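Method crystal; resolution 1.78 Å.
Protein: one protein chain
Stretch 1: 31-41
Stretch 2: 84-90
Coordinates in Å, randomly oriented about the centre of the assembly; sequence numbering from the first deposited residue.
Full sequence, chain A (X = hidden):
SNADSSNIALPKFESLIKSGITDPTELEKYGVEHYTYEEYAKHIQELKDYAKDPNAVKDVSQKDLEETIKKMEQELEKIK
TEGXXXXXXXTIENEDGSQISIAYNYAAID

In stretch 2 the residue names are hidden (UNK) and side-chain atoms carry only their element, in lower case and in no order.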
# COMPACT_ATOMS: atom_id res chain seq x y z
N GLY A 31 -2.20 0.64 16.90
CA GLY A 31 -1.01 0.72 16.02
C GLY A 31 -1.37 0.69 14.54
O GLY A 31 -2.35 -0.02 14.16
N VAL A 32 -0.57 1.37 13.72
CA VAL A 32 -0.79 1.37 12.25
C VAL A 32 -0.26 0.04 11.72
O VAL A 32 0.90 -0.31 12.08
CB VAL A 32 -0.10 2.55 11.55
CG1 VAL A 32 -0.24 2.45 10.03
CG2 VAL A 32 -0.60 3.89 12.05
N GLU A 33 -1.07 -0.64 10.92
CA GLU A 33 -0.68 -1.95 10.37
C GLU A 33 0.52 -1.71 9.48
O GLU A 33 0.42 -0.86 8.63
CB GLU A 33 -1.84 -2.62 9.62
CG GLU A 33 -1.56 -4.06 9.25
CD GLU A 33 -1.52 -5.00 10.45
OE1 GLU A 33 -2.16 -4.67 11.46
OE2 GLU A 33 -0.82 -6.05 10.37
N HIS A 34 1.62 -2.40 9.72
CA HIS A 34 2.80 -2.15 8.87
C HIS A 34 3.45 -3.46 8.48
O HIS A 34 3.21 -4.43 9.11
CB HIS A 34 3.77 -1.20 9.56
CG HIS A 34 4.27 -1.70 10.86
ND1 HIS A 34 3.54 -1.62 12.01
CD2 HIS A 34 5.43 -2.28 11.20
CE1 HIS A 34 4.23 -2.11 12.99
NE2 HIS A 34 5.39 -2.51 12.52
N TYR A 35 4.26 -3.40 7.45
CA TYR A 35 4.95 -4.60 6.93
C TYR A 35 6.06 -5.10 7.85
O TYR A 35 6.75 -4.27 8.49
CB TYR A 35 5.64 -4.27 5.61
CG TYR A 35 4.73 -4.20 4.41
CD1 TYR A 35 4.34 -5.37 3.78
CD2 TYR A 35 4.31 -2.99 3.89
CE1 TYR A 35 3.58 -5.36 2.63
CE2 TYR A 35 3.51 -2.96 2.76
CZ TYR A 35 3.14 -4.15 2.13
OH TYR A 35 2.37 -4.15 1.02
N THR A 36 6.26 -6.40 7.78
CA THR A 36 7.45 -7.03 8.41
C THR A 36 8.51 -7.00 7.31
O THR A 36 8.15 -6.76 6.14
CB THR A 36 7.22 -8.48 8.88
OG1 THR A 36 7.03 -9.35 7.77
CG2 THR A 36 6.02 -8.63 9.79
N TYR A 37 9.76 -7.20 7.68
CA TYR A 37 10.83 -7.23 6.67
C TYR A 37 10.49 -8.32 5.65
O TYR A 37 10.58 -8.08 4.43
CB TYR A 37 12.16 -7.48 7.38
CG TYR A 37 13.32 -7.50 6.42
CD1 TYR A 37 13.61 -8.61 5.67
CD2 TYR A 37 14.07 -6.35 6.23
CE1 TYR A 37 14.66 -8.60 4.77
CE2 TYR A 37 15.11 -6.32 5.32
CZ TYR A 37 15.41 -7.45 4.59
OH TYR A 37 16.43 -7.40 3.69
N GLU A 38 10.12 -9.51 6.14
CA GLU A 38 9.83 -10.65 5.22
C GLU A 38 8.68 -10.32 4.27
O GLU A 38 8.79 -10.66 3.08
CB GLU A 38 9.49 -11.90 6.02
CG GLU A 38 9.03 -13.08 5.20
CD GLU A 38 8.98 -14.39 5.98
OE1 GLU A 38 9.82 -14.58 6.89
OE2 GLU A 38 8.08 -15.19 5.71
N GLU A 39 7.61 -9.73 4.80
CA GLU A 39 6.42 -9.40 3.99
C GLU A 39 6.80 -8.38 2.92
O GLU A 39 6.37 -8.55 1.76
CB GLU A 39 5.32 -8.84 4.88
CG GLU A 39 4.59 -9.87 5.71
CD GLU A 39 3.60 -9.26 6.70
OE1 GLU A 39 3.69 -8.01 6.99
OE2 GLU A 39 2.74 -10.01 7.19
N TYR A 40 7.58 -7.37 3.28
CA TYR A 40 7.90 -6.32 2.30
C TYR A 40 8.89 -6.84 1.27
O TYR A 40 8.79 -6.48 0.08
CB TYR A 40 8.41 -5.09 3.02
CG TYR A 40 8.32 -3.84 2.19
CD1 TYR A 40 7.10 -3.34 1.77
CD2 TYR A 40 9.46 -3.12 1.87
CE1 TYR A 40 7.01 -2.19 1.01
CE2 TYR A 40 9.39 -1.96 1.12
CZ TYR A 40 8.16 -1.48 0.70
OH TYR A 40 8.07 -0.32 -0.01
N ALA A 41 9.81 -7.69 1.71
CA ALA A 41 10.76 -8.30 0.76
C ALA A 41 9.95 -9.11 -0.26
O ALA A 41 10.27 -9.04 -1.45
CB ALA A 41 11.76 -9.16 1.49
N UNK A 84 11.79 1.20 10.41
CA UNK A 84 10.81 1.94 9.56
C UNK A 84 9.48 1.17 9.49
O UNK A 84 9.47 -0.06 9.33
c UNK A 84 11.40 2.18 8.17
c UNK A 84 10.22 4.34 7.67
c UNK A 84 11.02 2.92 5.80
c UNK A 84 10.48 2.92 7.20
N UNK A 85 8.39 1.88 9.76
CA UNK A 85 7.01 1.34 9.71
C UNK A 85 6.40 1.76 8.37
O UNK A 85 6.19 2.96 8.15
c UNK A 85 6.80 1.58 12.29
c UNK A 85 7.62 -0.17 13.92
c UNK A 85 6.20 1.86 10.91
n UNK A 85 9.06 0.17 13.84
c UNK A 85 6.90 0.12 12.61
N UNK A 86 6.31 0.82 7.44
CA UNK A 86 5.72 1.06 6.09
C UNK A 86 4.29 0.56 6.20
O UNK A 86 4.11 -0.64 6.41
c UNK A 86 5.85 0.53 3.62
c UNK A 86 8.83 0.05 4.02
c UNK A 86 6.51 0.32 4.99
c UNK A 86 7.97 0.78 5.00
N UNK A 87 3.32 1.48 6.11
CA UNK A 87 1.92 1.07 6.27
C UNK A 87 1.54 -0.03 5.29
O UNK A 87 1.86 0.09 4.09
se UNK A 87 -1.55 3.46 6.27
c UNK A 87 -1.09 4.38 4.60
c UNK A 87 0.98 2.27 6.11
c UNK A 87 -0.45 1.87 6.30
N UNK A 88 0.88 -1.06 5.80
CA UNK A 88 0.48 -2.24 4.98
C UNK A 88 -0.95 -2.03 4.50
O UNK A 88 -1.76 -1.47 5.23
c UNK A 88 0.80 -7.33 5.29
c UNK A 88 0.77 -6.01 6.03
c UNK A 88 0.59 -3.51 5.84
n UNK A 88 -0.52 -7.62 4.66
c UNK A 88 0.49 -4.83 5.12
N UNK A 89 -1.30 -2.44 3.26
CA UNK A 89 -2.68 -2.32 2.81
C UNK A 89 -3.59 -3.17 3.71
O UNK A 89 -3.14 -4.20 4.23
c UNK A 89 -2.68 -2.88 1.38
c UNK A 89 -1.22 -2.89 0.96
c UNK A 89 -0.42 -3.01 2.23
N UNK A 90 -4.83 -2.73 3.90
CA UNK A 90 -5.86 -3.54 4.61
C UNK A 90 -6.89 -3.96 3.55
O UNK A 90 -7.27 -3.07 2.72
c UNK A 90 -7.64 -3.58 6.40
c UNK A 90 -6.08 -1.72 8.08
c UNK A 90 -6.52 -2.76 5.78
c UNK A 90 -5.48 -2.35 6.83
O HOH W 1 7.30 -1.82 7.96

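Position 84 carries four side-chain carbons, forked at the second atom out. CA-to-CB points away from stretch 1, and the side chain makes no contact with it. The fork after a single methylene identifies Leu 84.

Position 85 has four carbons in a row ending in nitrogen, an unbranched amine chain. Its third carbon lies over one face of the His 34 ring, 3.3 Å from the centroid and 24° off the normal, a CH-pi contact. The residue is Lys 85, and that carbon is CD, 3.0 Å from His 34 NE2. The ring is held by a hydrogen bond from His 34 ND1 to Val 32 O (2.9 Å, 173°).

At position 86 four carbons fork at the first, one arm being two carbons long. The end of that arm sits over a face of the Tyr 40 ring, 3.8 Å from the centroid and 20° off the normal, while the one-carbon arm lies 3.9 Å from both Tyr 35 CD2 and Tyr 40 CE1. The residue is Ile 86, and these atoms are CD1 and CG2.

Position 87 is unbranched: two carbons, a selenium and a terminal carbon. CA-to-CB points away overall, yet the second carbon lies 3.8 Å from Val 32 CG1. Selenium makes it selenomethionine, Met 87.

Position 88 again shows four carbons in a row and a terminal nitrogen. CA-to-CB points toward stretch 1, and the second carbon stands over the Tyr 35 ring, 4.0 Å from the centroid and only 9° off the normal. The fourth comes within 3.4 Å of Glu 39 OE1, which itself accepts from Thr 36 N (3.1 Å). This is Lys 88.

At position 89 three carbons close a ring onto the backbone nitrogen. The one bonded to that nitrogen is 3.2 Å from Tyr 35 OH and 3.7 Å from Tyr 35 CZ. The ring defines Pro 89.

Position 90 repeats the pattern of four carbons forked at the first, with one two-carbon arm. Neither carbon of that arm comes nearer than 4.6 Å to Glu 33 CB, so it makes no contact. The residue is Ile 90.

The contact is organised by a single beta bridge between His 34 and Met 87, whose CA atoms are 4.2 Å apart. Lys 88 N donates to Glu 33 O (2.9 Å, 172°) and Tyr 35 N to Ile 86 O (3.0 Å, 160°), so the two bonds flank the bridged pair. A water extends the link, donating to Tyr 35 O (2.6 Å) and Leu 84 O (3.1 Å) and accepting from Ile 86 N (2.9 Å). Around this backbone core, aliphatic groups cover three aromatic rings, and 632 Å² is buried in total.

Stretch 2, residues 84-90: LKIMKPI
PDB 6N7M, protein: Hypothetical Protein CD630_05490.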